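Local coordinates for scaffolding protein (Clostridium cellulolyticum, PDB 1G43) that probably binds crystalline cellulose as the family IIIa carbohydrate-binding module of a cellulosomal scaffoldin, holding the enzyme complex on its substrate, at residues 3-8 with 34-39; 53-58 with 124-129. All coordinates share one frame; numbering follows the deposited sequence.

Interaction 1 of 2, residues 3-8 with 34-39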
loop_
_atom_site.group_PDB
_atom_site.type_symbol
_atom_site.label_atom_id
_atom_site.label_comp_id
_atom_site.label_asym_id
_atom_site.label_seq_id
_atom_site.Cartn_x
_atom_site.Cartn_y
_atom_site.Cartn_z
ATOM N N THR A 3 -0.288 15.503 -5.589
ATOM C CA THR A 3 0.106 16.704 -4.840
ATOM C C THR A 3 1.565 16.751 -4.341
ATOM O O THR A 3 2.078 17.835 -4.012
ATOM C CB THR A 3 -0.846 16.910 -3.644
ATOM O OG1 THR A 3 -0.914 15.689 -2.886
ATOM C CG2 THR A 3 -2.245 17.289 -4.126
ATOM N N GLY A 4 2.237 15.610 -4.264
ATOM C CA GLY A 4 3.633 15.630 -3.833
ATOM C C GLY A 4 3.851 15.966 -2.362
ATOM O O GLY A 4 4.914 16.443 -1.961
ATOM N N VAL A 5 2.818 15.722 -1.567
ATOM C CA VAL A 5 2.850 15.947 -0.138
ATOM C C VAL A 5 3.702 14.836 0.449
ATOM O O VAL A 5 4.273 14.968 1.534
ATOM C CB VAL A 5 1.418 15.906 0.401
ATOM C CG1 VAL A 5 1.381 15.340 1.816
ATOM C CG2 VAL A 5 0.847 17.331 0.384
ATOM N N VAL A 6 3.777 13.727 -0.282
ATOM C CA VAL A 6 4.595 12.578 0.124
ATOM C C VAL A 6 5.211 11.921 -1.101
ATOM O O VAL A 6 4.725 12.073 -2.214
ATOM C CB VAL A 6 3.773 11.514 0.902
ATOM C CG1 VAL A 6 3.114 12.166 2.079
ATOM C CG2 VAL A 6 2.737 10.853 0.004
ATOM N N SER A 7 6.301 11.210 -0.884
ATOM C CA SER A 7 6.980 10.490 -1.943
ATOM C C SER A 7 6.798 9.025 -1.535
ATOM O O SER A 7 6.777 8.728 -0.339
ATOM C CB SER A 7 8.465 10.864 -1.914
ATOM O OG SER A 7 9.262 10.000 -2.725
ATOM N N VAL A 8 6.680 8.103 -2.482
ATOM C CA VAL A 8 6.522 6.697 -2.077
ATOM C C VAL A 8 7.356 5.668 -2.845
ATOM O O VAL A 8 7.478 5.741 -4.065
ATOM C CB VAL A 8 5.050 6.249 -2.178
ATOM C CG1 VAL A 8 4.940 4.764 -1.763
ATOM C CG2 VAL A 8 4.163 7.147 -1.315
ATOM N N SER A 34 5.397 19.821 6.712
ATOM C CA SER A 34 4.739 19.801 8.031
ATOM C C SER A 34 4.200 18.399 8.345
ATOM O O SER A 34 3.851 17.644 7.431
ATOM C CB SER A 34 3.600 20.825 8.106
ATOM O OG SER A 34 2.558 20.493 7.216
ATOM N N PRO A 35 4.122 18.052 9.649
ATOM C CA PRO A 35 3.640 16.741 10.090
ATOM C C PRO A 35 2.400 16.348 9.358
ATOM O O PRO A 35 1.653 17.199 8.842
ATOM C CB PRO A 35 3.378 16.921 11.593
ATOM C CG PRO A 35 4.402 17.993 11.994
ATOM C CD PRO A 35 4.235 18.972 10.797
ATOM N N ILE A 36 2.217 15.034 9.284
ATOM C CA ILE A 36 1.054 14.488 8.637
ATOM C C ILE A 36 0.483 13.426 9.537
ATOM O O ILE A 36 1.199 12.591 10.101
ATOM C CB ILE A 36 1.387 13.927 7.272
ATOM C CG1 ILE A 36 1.369 15.059 6.258
ATOM C CG2 ILE A 36 0.406 12.858 6.901
ATOM C CD1 ILE A 36 1.700 14.610 4.883
ATOM N N ASN A 37 -0.829 13.507 9.687
ATOM C CA ASN A 37 -1.546 12.588 10.519
ATOM C C ASN A 37 -1.749 11.264 9.800
ATOM O O ASN A 37 -2.574 11.161 8.896
ATOM C CB ASN A 37 -2.888 13.194 10.871
ATOM C CG ASN A 37 -3.619 12.387 11.888
ATOM O OD1 ASN A 37 -4.793 12.640 12.142
ATOM N ND2 ASN A 37 -2.932 11.401 12.492
ATOM N N LEU A 38 -1.004 10.254 10.216
ATOM C CA LEU A 38 -1.116 8.942 9.601
ATOM C C LEU A 38 -2.563 8.517 9.405
ATOM O O LEU A 38 -2.875 7.713 8.521
ATOM C CB LEU A 38 -0.362 7.924 10.434
ATOM C CG LEU A 38 1.113 8.270 10.445
ATOM C CD1 LEU A 38 1.842 7.241 11.286
ATOM C CD2 LEU A 38 1.668 8.304 9.014
ATOM N N ALA A 39 -3.465 9.076 10.197
ATOM C CA ALA A 39 -4.879 8.746 10.035
ATOM C C ALA A 39 -5.391 9.124 8.634
ATOM O O ALA A 39 -6.306 8.499 8.099
ATOM C CB ALA A 39 -5.704 9.475 11.094
#
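Ile36 reaches Val5 and Val6 with a single methyl, CD1, and has more surface buried here than either valine. With chi2 at 179° its CB-CG1-CD1 arm is fully extended, which carries CD1 away from strand 36-37 and toward the start of strand 6-11. There CD1 lies 4.0 Å from CG1 of Val6, an ordinary methyl-to-methyl van der Waals distance, with the two side chains crossing obliquely. Val6 turns CG1 anti to its own carbonyl carbon (chi1 -56°), and this is the branch that faces the isoleucine. Val5 presents its CG1 to the same methyl, but that pair is modelled too close to be trusted in detail; only a general apolar contact can be inferred. The main chains stay well apart, the nearest CA atoms being those of Val5 and Ile36 at 9.1 Å, so this is not strand pairing. Each segment has its own backbone partners: the backbones of Ser7 and Val5 hydrogen-bond to Thr29, near the end of strand 18-30, and to Thr31, just past it, whereas Ile36 bonds to Leu106 in strand 105-106. Val28 and Ala155 also pack on Val6, and Asn30 touches Ile36. Since no hydrogen bond crosses between the segments, the contact is purely apolar: it joins the two-stranded sheet to the edge of the larger one through side-chain carbons alone, with no directional bond.

Interaction 2 of 2, residues 53-58 with 124-129. Unlike the reference sequence in segment 53-58: Trp58 (reference Leu). With CA (calcium ion), chain B.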
loop_
_atom_site.group_PDB
_atom_site.type_symbol
_atom_site.label_atom_id
_atom_site.label_comp_id
_atom_site.label_asym_id
_atom_site.label_seq_id
_atom_site.Cartn_x
_atom_site.Cartn_y
_atom_site.Cartn_z
ATOM N N LYS A 53 -12.964 -15.020 -3.980
ATOM C CA LYS A 53 -12.780 -15.755 -2.735
ATOM C C LYS A 53 -12.434 -14.837 -1.566
ATOM O O LYS A 53 -11.874 -13.765 -1.747
ATOM C CB LYS A 53 -11.657 -16.783 -2.895
ATOM C CG LYS A 53 -11.870 -17.765 -4.023
ATOM C CD LYS A 53 -10.795 -18.838 -4.049
ATOM C CE LYS A 53 -11.201 -19.952 -5.011
ATOM N NZ LYS A 53 -10.303 -21.114 -4.949
ATOM N N PRO A 54 -12.759 -15.265 -0.346
ATOM C CA PRO A 54 -12.481 -14.496 0.875
ATOM C C PRO A 54 -10.960 -14.287 0.958
ATOM O O PRO A 54 -10.207 -15.226 0.732
ATOM C CB PRO A 54 -12.935 -15.424 1.993
ATOM C CG PRO A 54 -13.792 -16.448 1.323
ATOM C CD PRO A 54 -13.211 -16.628 -0.025
ATOM N N LEU A 55 -10.526 -13.074 1.285
ATOM C CA LEU A 55 -9.109 -12.750 1.394
ATOM C C LEU A 55 -8.728 -12.447 2.840
ATOM O O LEU A 55 -9.569 -12.085 3.655
ATOM C CB LEU A 55 -8.778 -11.540 0.517
ATOM C CG LEU A 55 -9.097 -11.711 -0.979
ATOM C CD1 LEU A 55 -8.602 -10.484 -1.739
ATOM C CD2 LEU A 55 -8.410 -12.947 -1.531
ATOM N N THR A 56 -7.457 -12.644 3.168
ATOM C CA THR A 56 -6.990 -12.322 4.506
ATOM C C THR A 56 -5.859 -11.335 4.350
ATOM O O THR A 56 -4.964 -11.543 3.536
ATOM C CB THR A 56 -6.506 -13.582 5.284
ATOM O OG1 THR A 56 -7.644 -14.377 5.592
ATOM C CG2 THR A 56 -5.842 -13.202 6.619
ATOM N N PHE A 57 -5.936 -10.237 5.098
ATOM C CA PHE A 57 -4.904 -9.213 5.080
ATOM C C PHE A 57 -3.951 -9.326 6.284
ATOM O O PHE A 57 -4.373 -9.629 7.391
ATOM C CB PHE A 57 -5.542 -7.840 5.107
ATOM C CG PHE A 57 -4.555 -6.710 5.179
ATOM C CD1 PHE A 57 -4.007 -6.170 4.023
ATOM C CD2 PHE A 57 -4.221 -6.144 6.402
ATOM C CE1 PHE A 57 -3.148 -5.076 4.077
ATOM C CE2 PHE A 57 -3.360 -5.042 6.471
ATOM C CZ PHE A 57 -2.828 -4.510 5.308
ATOM N N TRP A 58 -2.676 -9.044 6.060
ATOM C CA TRP A 58 -1.660 -9.080 7.127
ATOM C C TRP A 58 -0.729 -7.884 7.016
ATOM O O TRP A 58 -0.345 -7.524 5.911
ATOM C CB TRP A 58 -0.752 -10.323 7.013
ATOM C CG TRP A 58 -1.352 -11.605 7.448
ATOM C CD1 TRP A 58 -1.494 -12.045 8.728
ATOM C CD2 TRP A 58 -1.866 -12.643 6.606
ATOM N NE1 TRP A 58 -2.055 -13.303 8.741
ATOM C CE2 TRP A 58 -2.297 -13.693 7.451
ATOM C CE3 TRP A 58 -2.001 -12.794 5.215
ATOM C CZ2 TRP A 58 -2.859 -14.885 6.952
ATOM C CZ3 TRP A 58 -2.560 -13.984 4.715
ATOM C CH2 TRP A 58 -2.980 -15.011 5.586
ATOM N N SER A 124 -5.069 -20.717 -2.614
ATOM C CA SER A 124 -4.922 -20.974 -4.045
ATOM C C SER A 124 -4.149 -19.798 -4.664
ATOM O O SER A 124 -4.077 -18.701 -4.088
ATOM C CB SER A 124 -6.301 -21.146 -4.734
ATOM O OG SER A 124 -7.145 -20.019 -4.555
ATOM N N ASN A 125 -3.577 -20.050 -5.829
ATOM C CA ASN A 125 -2.750 -19.115 -6.557
ATOM C C ASN A 125 -3.485 -17.998 -7.270
ATOM O O ASN A 125 -4.544 -18.216 -7.824
ATOM C CB ASN A 125 -1.923 -19.879 -7.606
ATOM C CG ASN A 125 -0.630 -20.474 -7.046
ATOM O OD1 ASN A 125 -0.505 -20.755 -5.847
ATOM N ND2 ASN A 125 0.340 -20.674 -7.929
ATOM N N PHE A 126 -2.893 -16.810 -7.240
ATOM C CA PHE A 126 -3.402 -15.644 -7.937
ATOM C C PHE A 126 -2.563 -15.667 -9.205
ATOM O O PHE A 126 -1.617 -16.449 -9.322
ATOM C CB PHE A 126 -3.039 -14.315 -7.242
ATOM C CG PHE A 126 -3.799 -14.021 -5.981
ATOM C CD1 PHE A 126 -3.221 -14.239 -4.748
ATOM C CD2 PHE A 126 -5.064 -13.444 -6.031
ATOM C CE1 PHE A 126 -3.888 -13.880 -3.580
ATOM C CE2 PHE A 126 -5.738 -13.082 -4.860
ATOM C CZ PHE A 126 -5.149 -13.299 -3.643
ATOM N N ASP A 127 -2.920 -14.799 -10.143
ATOM C CA ASP A 127 -2.173 -14.627 -11.382
ATOM C C ASP A 127 -1.848 -13.144 -11.278
ATOM O O ASP A 127 -2.684 -12.291 -11.554
ATOM C CB ASP A 127 -3.055 -14.909 -12.608
ATOM C CG ASP A 127 -2.378 -14.520 -13.944
ATOM O OD1 ASP A 127 -1.189 -14.125 -13.964
ATOM O OD2 ASP A 127 -3.062 -14.614 -14.987
ATOM N N GLN A 128 -0.648 -12.834 -10.834
ATOM C CA GLN A 128 -0.282 -11.449 -10.691
ATOM C C GLN A 128 0.016 -10.769 -12.009
ATOM O O GLN A 128 -0.000 -9.545 -12.085
ATOM C CB GLN A 128 0.935 -11.323 -9.803
ATOM C CG GLN A 128 0.752 -11.933 -8.456
ATOM C CD GLN A 128 1.685 -11.308 -7.466
ATOM O OE1 GLN A 128 1.361 -10.270 -6.896
ATOM N NE2 GLN A 128 2.876 -11.909 -7.284
ATOM N N SER A 129 0.269 -11.566 -13.047
ATOM C CA SER A 129 0.632 -10.987 -14.325
ATOM C C SER A 129 -0.431 -10.106 -14.949
ATOM O O SER A 129 -0.107 -9.316 -15.824
ATOM C CB SER A 129 1.118 -12.062 -15.331
ATOM O OG SER A 129 0.076 -12.773 -15.983
HETATM CA CA CA B . -4.918 -11.265 -11.153
HETATM O O HOH W 1 -3.813 -11.342 -8.618
#
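Lys53 and Ser124 make the polar part of this contact. The lysine chain is extended beyond CG and brings NZ to 3.4 Å from OG of Ser124, a weak hydrogen bond with the ammonium as donor. The stronger partner of NZ is the carboxylate of Asp122, in a salt bridge, and the same aspartate bonds to Ser124 OG, which also meets Arg120. Ser124 OG sits between its own backbone N and carbonyl carbon (chi1 57°), where it joins this small charged network.

Apolar packing follows two residues further along each segment. Leu55 places CD2 3.9 Å from CZ of Phe126, near the plane of the ring and therefore at its edge rather than over a face. The phenylalanine is buried, with Ile22 of strand 18-30 and Asp50 also against it; Tyr47 touches Leu55.

Metal coordination comes next in the chain. The carbonyl O of Asp127 binds the calcium ion at 2.5 Å, and a water lies at 2.8 Å from the metal. OD1 of the Asp127 carboxylate takes a hydrogen bond from Ser129 OG at 2.7 Å through its syn lone pair, plus a weak one from Ser129 N. Thr48, Asp50, Asn130 and Asp131 complete the residues of the site. Phe126, packed against Leu55, directly precedes the calcium ligand Asp127 in a metal-binding segment of the kind found in the beta-sandwich of family 3 carbohydrate-binding modules.

In the fold
Interactions 1 and 2 lie on opposite sides of the chain's centre; their centres are about 14 and 15 Å from it and about 29 Å from each other. With nearest atoms about 13 Å apart they do not touch. The six-stranded antiparallel sheet connects them: strand 18-30 pairs with strand 6-11 near its end, around Thr29, and with strand 126-127 near its beginning, at Ser19. Only interaction 2 includes a ligand of the calcium ion; a bound zinc ion also lies about 7 Å from the side chain of Leu55. Along the chain the contacts follow in series, interaction 1 closing before residues 53-58 begin.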